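Local coordinates for spore coat polysaccharide biosynthesis protein SpsE (Bacillus subtilis, PDB 1VLI) that probably works as an N-acylneuraminate-9-phosphate synthase-type enzyme in the pathway that makes spore coat polysaccharide, at residues D69-K74 and T120-G125; A141-N146 and N312-G317; G167-D172 and Y300-A305; F319-I324 and N334-R339; G341-G346 and P366-I371. All coordinates share one frame; numbering follows the deposited sequence.

Contact 1 (D69-K74 and T120-G125); sequences DRMYQK and TVCDEG
The guanidinium of Arg70 meets the carboxylate of Asp123 at its edge, with OD2 in its plane, while Cys122 SG and the carbonyl carbon of Gly125 approach it at a slant. NE, placed by a bend at chi3 (-67°), donates to the syn lone pair of Asp123 OD2 over 3.2 Å in a nearly straight bond (166°). NH2 adds a weak bond to Asp123 OD1 at 3.3 Å, so both carboxylate oxygens are engaged, although the two planes are turned 37° apart. A water lies 2.7 Å from Asp123 OD2 and 2.9 Å from Arg70 O, tying the backbone to the same carboxylate. Asp123 OD1 also bonds Ser126 OG, and the side chain caps the start of helix 124-131. Beside the salt bridge, Arg70 CD rests 3.9 Å from Cys122 SG, and the selenium SE of selenomethionine Met71 lies 3.8 Å from Cys122 CB. An alanine at Arg70 would probably leave Asp123 without its positive mate and open a gap beside Cys122 SG. Such a salt bridge to an N-cap aspartate joins two neighbouring loops after strands 60-63 and 116-118 of the TIM-type barrel, at the strand ends where enzymes of this fold carry their active sites.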
# COMPACT_ATOMS: atom_id res chain seq x y z
N ASP A 69 10.97 9.51 4.72
CA ASP A 69 11.25 10.96 4.64
C ASP A 69 10.76 11.61 3.33
O ASP A 69 10.16 12.69 3.36
CB ASP A 69 12.75 11.23 4.82
CG ASP A 69 13.36 10.42 5.95
OD1 ASP A 69 13.37 9.16 5.89
OD2 ASP A 69 13.89 10.98 6.94
N ARG A 70 11.03 10.94 2.21
CA ARG A 70 10.69 11.42 0.86
C ARG A 70 9.18 11.64 0.68
O ARG A 70 8.74 12.26 -0.30
CB ARG A 70 11.22 10.43 -0.21
CG ARG A 70 10.39 9.12 -0.31
CD ARG A 70 11.06 8.02 -1.11
NE ARG A 70 11.16 8.39 -2.52
CZ ARG A 70 12.15 8.00 -3.33
NH1 ARG A 70 13.13 7.24 -2.85
NH2 ARG A 70 12.18 8.38 -4.60
N MSE A 71 8.39 11.15 1.63
CA MSE A 71 6.95 11.28 1.56
C MSE A 71 6.40 12.61 2.16
O MSE A 71 5.29 13.02 1.83
CB MSE A 71 6.33 10.08 2.22
CG MSE A 71 6.94 8.78 1.72
SE MSE A 71 5.70 7.30 2.00
CE MSE A 71 5.99 7.03 4.00
N TYR A 72 7.22 13.26 3.00
CA TYR A 72 6.83 14.44 3.80
C TYR A 72 7.50 15.75 3.32
O TYR A 72 6.95 16.86 3.52
CB TYR A 72 7.13 14.18 5.30
CG TYR A 72 6.47 12.91 5.83
CD1 TYR A 72 7.10 11.66 5.72
CD2 TYR A 72 5.19 12.96 6.39
CE1 TYR A 72 6.46 10.49 6.17
CE2 TYR A 72 4.55 11.81 6.84
CZ TYR A 72 5.19 10.57 6.73
OH TYR A 72 4.53 9.45 7.18
N GLN A 73 8.65 15.60 2.66
CA GLN A 73 9.45 16.69 2.11
C GLN A 73 10.07 16.28 0.75
O GLN A 73 10.59 15.17 0.61
CB GLN A 73 10.54 17.11 3.12
CG GLN A 73 10.89 18.61 3.13
N LYS A 74 9.99 17.17 -0.25
CA LYS A 74 10.69 16.99 -1.54
C LYS A 74 12.21 17.15 -1.32
O LYS A 74 12.66 18.12 -0.70
CB LYS A 74 10.18 18.02 -2.58
CG LYS A 74 10.29 17.58 -4.06
CD LYS A 74 10.46 18.79 -5.03
N THR A 120 6.70 -1.51 -2.47
CA THR A 120 5.76 -0.39 -2.49
C THR A 120 6.39 0.85 -3.09
O THR A 120 7.54 1.18 -2.78
CB THR A 120 5.36 -0.08 -1.03
OG1 THR A 120 4.90 -1.28 -0.44
CG2 THR A 120 4.17 0.84 -0.96
N VAL A 121 5.62 1.55 -3.92
CA VAL A 121 6.05 2.86 -4.43
C VAL A 121 5.22 4.01 -3.88
O VAL A 121 4.04 3.83 -3.57
CB VAL A 121 6.12 2.89 -5.97
CG1 VAL A 121 7.06 1.82 -6.45
CG2 VAL A 121 4.78 2.70 -6.60
N CYS A 122 5.85 5.17 -3.75
CA CYS A 122 5.16 6.36 -3.22
C CYS A 122 5.33 7.65 -4.04
O CYS A 122 4.87 8.70 -3.60
CB CYS A 122 5.62 6.63 -1.78
SG CYS A 122 7.43 6.68 -1.63
N ASP A 123 6.04 7.58 -5.17
CA ASP A 123 6.12 8.69 -6.10
C ASP A 123 6.62 8.24 -7.46
O ASP A 123 6.95 7.06 -7.66
CB ASP A 123 6.98 9.84 -5.56
CG ASP A 123 8.25 9.38 -4.88
OD1 ASP A 123 9.05 8.62 -5.50
OD2 ASP A 123 8.55 9.78 -3.73
N GLU A 124 6.67 9.18 -8.40
CA GLU A 124 7.12 8.91 -9.76
C GLU A 124 8.54 8.28 -9.77
O GLU A 124 8.78 7.29 -10.48
CB GLU A 124 7.04 10.20 -10.60
CG GLU A 124 5.61 10.69 -10.92
CD GLU A 124 4.83 11.45 -9.79
OE1 GLU A 124 5.34 11.59 -8.64
OE2 GLU A 124 3.68 11.92 -10.06
N GLY A 125 9.44 8.80 -8.94
CA GLY A 125 10.82 8.34 -8.89
C GLY A 125 11.05 6.96 -8.28
O GLY A 125 11.88 6.18 -8.78
O HOH W 1 6.81 10.87 -1.95

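Contact 2 (A141-N146 and N312-G317); sequences ASYEIN and NFAYRG
Glu144 OE2 takes two bonds from the side of the Arg316 guanidinium, 2.6 Å from NE and 2.8 Å from NH2, both nitrogens holding this one oxygen close to the guanidinium plane. NE uses the anti lone pair, whereas NH2 stands well above the carboxylate plane, since the two flat groups are turned 85° apart. The backbone of Arg316 is gripped by Asn146: OD1 accepts from Arg316 N at 3.1 Å, and ND2 donates to Arg316 O at 2.9 Å. The amide thus reads both polar atoms of one residue, as a neighbouring strand would, and a weak bond from Arg316 N to Tyr143 O supplements it.

Aromatic contacts fill the other flank. Ile145 CG2, held between the backbone N and the carbonyl carbon, sits over the Tyr315 ring, 3.7 Å from its centroid, in a CH-pi contact. Ala314 CB covers a face of the Tyr143 ring toward its rim, and the two tyrosines meet edge to edge, CD1 to CD1 at 3.7 Å.

In the second shell, Arg339 forms a further salt bridge to Glu144 OE2, Arg316 NH1 bonds Val337 O, and Tyr315 OH is fixed by Ala166 O. The carboxylate oxygen is therefore flanked by two arginines, which would probably stabilise its negative charge. This buried interface joins the loop after barrel strand 138-140 to the chain entering the SAF (antifreeze-like) domain, the two-domain architecture of NeuB-type synthases.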
# COMPACT_ATOMS: atom_id res chain seq x y z
N ALA A 141 0.47 2.18 -0.73
CA ALA A 141 0.06 2.26 0.67
C ALA A 141 -1.25 3.07 0.78
O ALA A 141 -1.61 3.84 -0.14
CB ALA A 141 1.18 2.97 1.51
N SER A 142 -1.88 2.95 1.95
CA SER A 142 -3.15 3.62 2.23
C SER A 142 -3.09 5.13 2.05
O SER A 142 -4.01 5.72 1.48
CB SER A 142 -3.65 3.29 3.64
OG SER A 142 -3.91 1.90 3.78
N TYR A 143 -2.01 5.76 2.52
CA TYR A 143 -1.94 7.23 2.54
C TYR A 143 -1.71 7.85 1.17
O TYR A 143 -1.95 9.04 0.98
CB TYR A 143 -0.91 7.75 3.56
CG TYR A 143 -1.21 7.29 4.97
CD1 TYR A 143 -2.53 7.26 5.45
CD2 TYR A 143 -0.19 6.88 5.83
CE1 TYR A 143 -2.84 6.83 6.75
CE2 TYR A 143 -0.47 6.45 7.14
CZ TYR A 143 -1.80 6.43 7.59
OH TYR A 143 -2.11 6.01 8.86
N GLU A 144 -1.30 7.03 0.21
CA GLU A 144 -1.26 7.41 -1.19
C GLU A 144 -2.51 7.04 -1.97
O GLU A 144 -2.51 7.07 -3.21
CB GLU A 144 -0.04 6.78 -1.89
CG GLU A 144 1.28 7.49 -1.61
CD GLU A 144 1.73 7.38 -0.17
OE1 GLU A 144 1.78 6.24 0.33
OE2 GLU A 144 2.05 8.41 0.46
N ILE A 145 -3.60 6.68 -1.29
CA ILE A 145 -4.83 6.36 -2.01
C ILE A 145 -5.33 7.52 -2.88
O ILE A 145 -6.05 7.31 -3.86
CB ILE A 145 -5.94 5.86 -1.08
CG1 ILE A 145 -7.02 5.18 -1.89
CG2 ILE A 145 -6.54 7.02 -0.18
CD1 ILE A 145 -7.98 4.36 -1.00
N ASN A 146 -4.92 8.74 -2.55
CA ASN A 146 -5.41 9.93 -3.25
C ASN A 146 -4.29 10.61 -4.02
O ASN A 146 -4.45 11.74 -4.46
CB ASN A 146 -6.10 10.91 -2.28
CG ASN A 146 -5.10 11.62 -1.36
OD1 ASN A 146 -3.98 11.12 -1.15
ND2 ASN A 146 -5.50 12.78 -0.81
N ASN A 312 -8.15 13.05 6.50
CA ASN A 312 -8.01 14.50 6.59
C ASN A 312 -6.57 14.96 6.90
O ASN A 312 -6.07 15.87 6.25
CB ASN A 312 -9.00 15.11 7.61
CG ASN A 312 -10.48 14.92 7.21
OD1 ASN A 312 -11.31 14.47 8.02
ND2 ASN A 312 -10.82 15.29 5.97
N PHE A 313 -5.93 14.31 7.88
CA PHE A 313 -4.60 14.70 8.35
C PHE A 313 -3.42 13.82 7.88
O PHE A 313 -2.26 14.18 8.13
CB PHE A 313 -4.57 14.87 9.90
CG PHE A 313 -4.36 13.57 10.69
CD1 PHE A 313 -3.07 13.06 10.93
CD2 PHE A 313 -5.45 12.87 11.22
CE1 PHE A 313 -2.87 11.86 11.66
CE2 PHE A 313 -5.27 11.67 11.96
CZ PHE A 313 -3.97 11.17 12.18
N ALA A 314 -3.69 12.69 7.20
CA ALA A 314 -2.61 11.77 6.80
C ALA A 314 -2.48 11.40 5.31
O ALA A 314 -1.36 11.04 4.87
CB ALA A 314 -2.62 10.50 7.67
N TYR A 315 -3.57 11.48 4.53
CA TYR A 315 -3.49 11.36 3.07
C TYR A 315 -2.69 12.51 2.48
O TYR A 315 -2.39 13.48 3.18
CB TYR A 315 -4.86 11.38 2.44
CG TYR A 315 -5.66 10.16 2.72
CD1 TYR A 315 -5.10 9.09 3.43
CD2 TYR A 315 -6.98 10.05 2.26
CE1 TYR A 315 -5.85 7.93 3.70
CE2 TYR A 315 -7.74 8.87 2.53
CZ TYR A 315 -7.16 7.84 3.25
OH TYR A 315 -7.87 6.70 3.52
N ARG A 316 -2.35 12.42 1.19
CA ARG A 316 -1.55 13.47 0.57
C ARG A 316 -2.36 14.73 0.25
O ARG A 316 -3.60 14.69 0.19
CB ARG A 316 -0.86 12.95 -0.70
CG ARG A 316 0.02 11.70 -0.47
CD ARG A 316 1.33 11.74 -1.26
NE ARG A 316 2.25 10.71 -0.80
CZ ARG A 316 3.54 10.64 -1.13
NH1 ARG A 316 4.12 11.54 -1.92
NH2 ARG A 316 4.28 9.69 -0.63
N GLY A 317 -1.65 15.84 0.07
CA GLY A 317 -2.22 17.06 -0.45
C GLY A 317 -1.17 17.83 -1.22
O GLY A 317 -0.02 17.37 -1.38

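Contact 3 (G167-D172 and Y300-A305); sequences GAEISD and YKTTTA
Glu169 reaches across to Thr302 by a direct side-chain hydrogen bond: OG1 donates to OE2 over 3.2 Å, meeting it on the anti side and somewhat out of the carboxylate plane. The two side chains run next to each other and point the same way, and OG1 of Thr302 is placed for this by lying anti to the backbone N (chi1 -172°). The hydroxyl of Tyr300 comes close to the same oxygen, OH to Glu169 OE2 being 3.0 Å.

Two waters carry further polar links. One accepts from Ile170 N at 2.8 Å and donates to Lys301 O at 2.7 Å, bridging the first turn of helix 170-181 to the facing backbone. The other accepts a hydrogen bond from Lys301 NZ and is hydrogen-bonded to Thr302 O, with a weak bond to Ala168 O; NZ itself is held chiefly by Thr165 OG1.

Packing is mostly backbone against side chain. The aliphatic part of Lys301 passes Ala168 O, CG coming within 3.4 Å of it, and Gly167 CA abuts Thr303 CB at 3.7 Å.

Within its own segment, Glu169 N donates to Asp172 OD2 over 2.8 Å in a nearly straight bond, the N3-to-N-cap half of a capping box. The contact thus sets the start of helix 170-181, just after barrel strand 161-164, against the irregular chain between helix 293-296 and helix 310-313.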
# COMPACT_ATOMS: atom_id res chain seq x y z
N GLY A 167 -8.53 3.77 6.59
CA GLY A 167 -9.14 5.09 6.86
C GLY A 167 -9.90 5.76 5.72
O GLY A 167 -10.25 6.93 5.82
N ALA A 168 -10.16 5.00 4.64
CA ALA A 168 -10.75 5.53 3.42
C ALA A 168 -12.25 5.40 3.52
O ALA A 168 -12.75 4.56 4.25
CB ALA A 168 -10.24 4.78 2.20
N GLU A 169 -12.96 6.24 2.79
CA GLU A 169 -14.37 6.02 2.58
C GLU A 169 -14.56 5.54 1.16
O GLU A 169 -13.59 5.44 0.39
CB GLU A 169 -15.13 7.30 2.88
CG GLU A 169 -14.90 7.69 4.31
CD GLU A 169 -16.03 8.51 4.86
OE1 GLU A 169 -16.35 9.56 4.27
OE2 GLU A 169 -16.59 8.09 5.88
N ILE A 170 -15.80 5.19 0.82
CA ILE A 170 -16.09 4.53 -0.45
C ILE A 170 -15.72 5.40 -1.68
O ILE A 170 -15.24 4.89 -2.71
CB ILE A 170 -17.54 3.95 -0.44
CG1 ILE A 170 -17.80 3.01 -1.61
CG2 ILE A 170 -18.62 5.04 -0.34
CD1 ILE A 170 -17.14 1.68 -1.50
N SER A 171 -15.87 6.71 -1.54
CA SER A 171 -15.58 7.62 -2.61
C SER A 171 -14.08 7.69 -2.92
O SER A 171 -13.71 7.84 -4.08
CB SER A 171 -16.15 8.99 -2.29
OG SER A 171 -15.81 9.32 -0.96
N ASP A 172 -13.23 7.57 -1.90
CA ASP A 172 -11.76 7.51 -2.14
C ASP A 172 -11.38 6.24 -2.88
O ASP A 172 -10.49 6.24 -3.78
CB ASP A 172 -10.99 7.54 -0.81
CG ASP A 172 -11.50 8.61 0.16
OD1 ASP A 172 -11.61 9.78 -0.25
OD2 ASP A 172 -11.82 8.37 1.35
N TYR A 300 -19.98 -0.19 6.77
CA TYR A 300 -19.75 1.19 6.33
C TYR A 300 -18.24 1.41 6.29
O TYR A 300 -17.59 1.43 7.35
CB TYR A 300 -20.44 2.22 7.23
CG TYR A 300 -20.21 3.66 6.78
CD1 TYR A 300 -20.63 4.11 5.52
CD2 TYR A 300 -19.55 4.56 7.61
CE1 TYR A 300 -20.40 5.43 5.08
CE2 TYR A 300 -19.30 5.89 7.19
CZ TYR A 300 -19.73 6.31 5.93
OH TYR A 300 -19.49 7.62 5.53
N LYS A 301 -17.70 1.53 5.07
CA LYS A 301 -16.26 1.74 4.84
C LYS A 301 -15.93 3.12 5.34
O LYS A 301 -16.45 4.10 4.82
CB LYS A 301 -15.89 1.64 3.36
CG LYS A 301 -14.42 1.87 3.05
CD LYS A 301 -13.54 1.01 3.92
CE LYS A 301 -12.09 1.16 3.51
NZ LYS A 301 -11.22 0.21 4.30
N THR A 302 -15.07 3.17 6.36
CA THR A 302 -14.72 4.41 7.04
C THR A 302 -13.47 4.26 7.94
O THR A 302 -13.01 3.15 8.17
CB THR A 302 -15.95 4.96 7.84
OG1 THR A 302 -15.64 6.26 8.34
CG2 THR A 302 -16.25 4.12 9.09
N THR A 303 -12.92 5.36 8.44
CA THR A 303 -11.83 5.32 9.43
C THR A 303 -12.31 4.81 10.82
O THR A 303 -13.47 5.06 11.21
CB THR A 303 -11.15 6.71 9.51
OG1 THR A 303 -9.90 6.60 10.22
CG2 THR A 303 -11.99 7.69 10.32
N THR A 304 -11.45 4.10 11.55
CA THR A 304 -11.84 3.54 12.86
C THR A 304 -11.65 4.53 14.03
O THR A 304 -11.05 5.60 13.87
CB THR A 304 -11.15 2.17 13.17
OG1 THR A 304 -9.73 2.30 13.06
CG2 THR A 304 -11.52 1.10 12.12
N ALA A 305 -12.20 4.17 15.20
CA ALA A 305 -11.97 4.92 16.45
C ALA A 305 -10.48 5.05 16.81
O ALA A 305 -10.08 6.09 17.34
CB ALA A 305 -12.77 4.30 17.61
O HOH W 2 -11.27 2.48 6.38
O HOH W 3 -17.85 5.03 2.76

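Contact 4 (F319-I324 and N334-R339)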
# COMPACT_ATOMS: atom_id res chain seq x y z
N PHE A 319 1.42 20.80 -1.69
CA PHE A 319 2.25 21.61 -0.80
C PHE A 319 3.27 22.38 -1.57
O PHE A 319 3.72 21.90 -2.59
CB PHE A 319 2.97 20.72 0.20
CG PHE A 319 2.11 20.28 1.35
CD1 PHE A 319 1.33 19.14 1.26
CD2 PHE A 319 2.09 21.03 2.53
CE1 PHE A 319 0.50 18.75 2.33
CE2 PHE A 319 1.28 20.64 3.61
CZ PHE A 319 0.49 19.50 3.50
N THR A 320 3.62 23.57 -1.09
CA THR A 320 4.70 24.33 -1.70
C THR A 320 6.05 23.72 -1.32
O THR A 320 6.29 23.38 -0.15
CB THR A 320 4.67 25.79 -1.25
OG1 THR A 320 4.46 25.84 0.16
CG2 THR A 320 3.47 26.53 -1.83
N THR A 321 6.91 23.56 -2.31
CA THR A 321 8.29 23.11 -2.07
C THR A 321 9.28 24.28 -1.94
O THR A 321 10.41 24.08 -1.49
CB THR A 321 8.76 22.15 -3.16
OG1 THR A 321 8.62 22.77 -4.44
CG2 THR A 321 7.87 20.97 -3.27
N ALA A 322 8.86 25.49 -2.35
CA ALA A 322 9.63 26.74 -2.24
C ALA A 322 8.63 27.87 -1.92
O ALA A 322 7.44 27.63 -1.94
CB ALA A 322 10.37 27.03 -3.54
N PRO A 323 9.07 29.09 -1.58
CA PRO A 323 8.11 30.20 -1.46
C PRO A 323 7.55 30.58 -2.84
O PRO A 323 8.30 30.68 -3.81
CB PRO A 323 8.95 31.35 -0.88
CG PRO A 323 10.18 30.73 -0.37
CD PRO A 323 10.43 29.52 -1.24
N ILE A 324 6.24 30.74 -2.93
CA ILE A 324 5.64 31.16 -4.19
C ILE A 324 5.16 32.59 -4.08
O ILE A 324 4.50 32.96 -3.10
CB ILE A 324 4.49 30.20 -4.59
CG1 ILE A 324 5.02 28.76 -4.76
CG2 ILE A 324 3.81 30.68 -5.88
CD1 ILE A 324 3.98 27.78 -5.22
N ASN A 334 7.60 24.19 -7.87
CA ASN A 334 7.29 24.87 -6.61
C ASN A 334 6.15 24.26 -5.79
O ASN A 334 5.95 24.63 -4.63
CB ASN A 334 7.08 26.37 -6.82
CG ASN A 334 6.04 26.67 -7.88
OD1 ASN A 334 5.17 25.83 -8.22
ND2 ASN A 334 6.11 27.86 -8.42
N ILE A 335 5.43 23.31 -6.38
CA ILE A 335 4.47 22.54 -5.60
C ILE A 335 4.63 21.03 -5.83
O ILE A 335 5.08 20.61 -6.91
CB ILE A 335 2.99 22.99 -5.87
CG1 ILE A 335 2.68 23.05 -7.38
CG2 ILE A 335 2.69 24.33 -5.18
CD1 ILE A 335 1.22 22.85 -7.70
N ALA A 336 4.23 20.23 -4.83
CA ALA A 336 4.31 18.78 -4.92
C ALA A 336 3.20 18.10 -4.15
O ALA A 336 2.62 18.69 -3.24
CB ALA A 336 5.69 18.27 -4.47
N VAL A 337 2.88 16.87 -4.54
CA VAL A 337 1.89 16.02 -3.85
C VAL A 337 2.62 15.27 -2.72
O VAL A 337 3.41 14.33 -2.98
CB VAL A 337 1.24 15.07 -4.87
CG1 VAL A 337 0.30 14.04 -4.20
CG2 VAL A 337 0.51 15.86 -5.92
N LEU A 338 2.40 15.72 -1.48
CA LEU A 338 3.18 15.25 -0.31
C LEU A 338 2.27 14.89 0.86
O LEU A 338 1.11 15.27 0.87
CB LEU A 338 4.22 16.30 0.10
CG LEU A 338 5.29 16.60 -0.95
CD1 LEU A 338 5.91 17.95 -0.72
CD2 LEU A 338 6.36 15.52 -0.99
N ARG A 339 2.77 14.14 1.82
CA ARG A 339 2.04 13.87 3.05
C ARG A 339 2.24 15.07 3.97
O ARG A 339 3.35 15.64 4.03
CB ARG A 339 2.58 12.62 3.73
CG ARG A 339 2.33 11.31 3.01
CD ARG A 339 2.85 10.16 3.82
NE ARG A 339 2.76 8.90 3.10
CZ ARG A 339 2.74 7.72 3.69
NH1 ARG A 339 2.81 7.62 5.01
NH2 ARG A 339 2.62 6.62 2.96
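Here two short antiparallel strands, 317-320 and 335-338, pair within the SAF (antifreeze-like) domain, and the chain leaving the first strand folds back over the start of the second. Phe319 and Ala336 form the hydrogen-bonded pair, with Phe319 N to Ala336 O at 2.9 Å and Ala336 N to Phe319 O at 2.8 Å. Thr320 and Ile335 follow as the non-hydrogen-bonded pair. Beyond them Thr321 N donates to Asn334 O over 2.7 Å, but from 51° above the carbonyl plane, as the strand gives way to a turn.

Phe319 and Ala336 share one face of the pair. Phe319 CB lies 4.1 Å from Leu338 CD1, and Thr321 CG2, anti to the carbonyl carbon and beside the backbone N, settles 3.7 Å from Ala336 CB. On the other face Thr320 and Ile335 meet through their CG2 methyls, and Ile324 CD1 touches Ile335 CG2 at 3.7 Å. Ile324 also meets the flank of Asn334 at about a right angle, its CD1 being 3.5 Å from Asn334 CG.

The amide of Asn334 is held by its own side of the turn: OD1 accepts from Ser331 N, and ND2 donates to Glu328 OE2 and Ala329 O. An alanine at Asn334 would probably leave those three partners without their mate and open a gap against the Ile324 CD1 methyl. The chemistry implies a division of labour, in which main-chain bonds fix the strand register, apolar side chains meet on both faces, with helix 352-356 packing on Ile335, and one buried amide pins the connecting loop.

Contact 5 (G341-G346 and P366-I371); sequences GQKPQG and PADTGI
Lys343 lays the middle of its side chain against the backbone of Asp368, with CD 3.4 Å from the carbonyl oxygen O. Beyond this point the chain bends, CE turning aside (chi3 -75°), and the ammonium group finds its strongest partner in Pro340 O while making a cation-pi contact with the Phe319 ring. Asp368 contributes more than its carbonyl: its OD1 lies 4.1 Å from Lys343 CE and 4.6 Å from Lys343 NZ. The opposite charges are therefore near without touching, and their attraction is likely to be modest at this exposed edge.

Gly346 supplies the other half of the contact. Its CA comes within 3.6 Å of Gly370 CA, an approach of bare backbones, and a CB on Gly370 would run into Gly346 CA and Gln345 O. The carbonyl of Ile371 makes a CH···O contact with Gly346, O to CA being 3.4 Å. Gly346 N is satisfied locally by Gln345 OE1 at 2.7 Å, and Gln345 NE2 bonds Tyr315 O, so this side chain braces the loop on two sides. No hydrogen bond crosses directly between 341-346 and 366-371.

Both loops instead flank strand 317-320: Asp368 and Thr369 hydrogen-bond Thr320, Ile371 bonds Ile318, and Gln345 packs on Phe319. The first loop leaves strand 335-338, and helix 352-356 lies between the two loops along the chain.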
# COMPACT_ATOMS: atom_id res chain seq x y z
N GLY A 341 2.39 15.42 7.22
CA GLY A 341 3.06 15.26 8.51
C GLY A 341 2.26 16.01 9.57
O GLY A 341 1.07 15.74 9.77
N GLN A 342 2.90 16.97 10.21
CA GLN A 342 2.24 17.73 11.28
C GLN A 342 1.47 18.97 10.78
O GLN A 342 0.70 19.59 11.52
CB GLN A 342 3.26 18.10 12.37
CG GLN A 342 3.72 16.91 13.23
CD GLN A 342 2.57 16.30 14.04
OE1 GLN A 342 2.08 15.21 13.73
NE2 GLN A 342 2.12 17.03 15.07
N LYS A 343 1.67 19.31 9.51
CA LYS A 343 1.19 20.55 8.91
C LYS A 343 -0.29 20.41 8.53
O LYS A 343 -0.76 19.29 8.34
CB LYS A 343 2.06 20.88 7.70
CG LYS A 343 3.55 20.71 8.01
CD LYS A 343 4.48 21.13 6.87
CE LYS A 343 4.50 20.11 5.74
NZ LYS A 343 4.93 18.75 6.16
N PRO A 344 -1.03 21.53 8.49
CA PRO A 344 -2.41 21.51 7.96
C PRO A 344 -2.47 21.08 6.47
O PRO A 344 -1.53 21.32 5.72
CB PRO A 344 -2.88 22.96 8.15
CG PRO A 344 -1.99 23.50 9.21
CD PRO A 344 -0.65 22.87 8.97
N GLN A 345 -3.56 20.43 6.08
CA GLN A 345 -3.65 19.69 4.80
C GLN A 345 -3.62 20.65 3.59
O GLN A 345 -4.07 21.80 3.70
CB GLN A 345 -4.89 18.77 4.82
CG GLN A 345 -5.08 17.84 3.62
CD GLN A 345 -3.83 17.01 3.35
OE1 GLN A 345 -2.82 17.54 2.90
NE2 GLN A 345 -3.90 15.70 3.64
N GLY A 346 -3.05 20.19 2.47
CA GLY A 346 -3.02 20.99 1.24
C GLY A 346 -4.24 20.63 0.39
O GLY A 346 -4.96 19.70 0.74
N PRO A 366 4.08 30.91 1.60
CA PRO A 366 5.33 30.45 2.21
C PRO A 366 5.71 29.03 1.73
O PRO A 366 4.84 28.27 1.29
CB PRO A 366 5.00 30.46 3.71
CG PRO A 366 3.83 31.41 3.85
CD PRO A 366 3.03 31.18 2.61
N ALA A 367 6.99 28.67 1.80
CA ALA A 367 7.39 27.30 1.46
C ALA A 367 6.81 26.39 2.51
O ALA A 367 6.47 26.85 3.60
CB ALA A 367 8.89 27.18 1.44
N ASP A 368 6.68 25.10 2.18
CA ASP A 368 6.23 24.07 3.12
C ASP A 368 4.83 24.25 3.68
O ASP A 368 4.54 23.82 4.80
CB ASP A 368 7.20 23.98 4.29
CG ASP A 368 8.24 22.97 4.05
OD1 ASP A 368 7.93 21.79 4.37
OD2 ASP A 368 9.36 23.25 3.52
N THR A 369 3.96 24.87 2.89
CA THR A 369 2.62 25.17 3.33
C THR A 369 1.66 24.48 2.38
O THR A 369 1.90 24.46 1.16
CB THR A 369 2.42 26.69 3.31
OG1 THR A 369 3.55 27.28 3.96
CG2 THR A 369 1.23 27.12 4.17
N GLY A 370 0.62 23.87 2.92
CA GLY A 370 -0.38 23.29 2.07
C GLY A 370 -1.18 24.36 1.37
O GLY A 370 -1.64 25.33 2.01
N ILE A 371 -1.37 24.16 0.06
CA ILE A 371 -2.19 25.02 -0.78
C ILE A 371 -3.63 24.98 -0.35
O ILE A 371 -4.14 23.97 0.06
CB ILE A 371 -2.11 24.58 -2.25
CG1 ILE A 371 -0.66 24.58 -2.73
CG2 ILE A 371 -2.92 25.54 -3.14
CD1 ILE A 371 -0.11 25.94 -2.86

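Overall arrangement
Contact 2 is the hub where the barrel meets the C-terminal domain. Contacts 1 and 3, centred about 12 Å from it and about 23 Å apart, involve barrel loops and, in contact 3, the chain leading to the C-terminal domain; contacts 4 and 5, centres about 8 Å apart, build the SAF domain. Arg339 of contact 4 ties three together: its NE lies 2.8 Å from Glu144 OE2 of contact 2 and its N 2.8 Å from Met71 O of contact 1. The zinc ion, bound by His226 and His248, lies about 8 Å from the side chain of Ser142 in contact 2 and about 12 Å from that of Met71, which places the domain junction near the metal site.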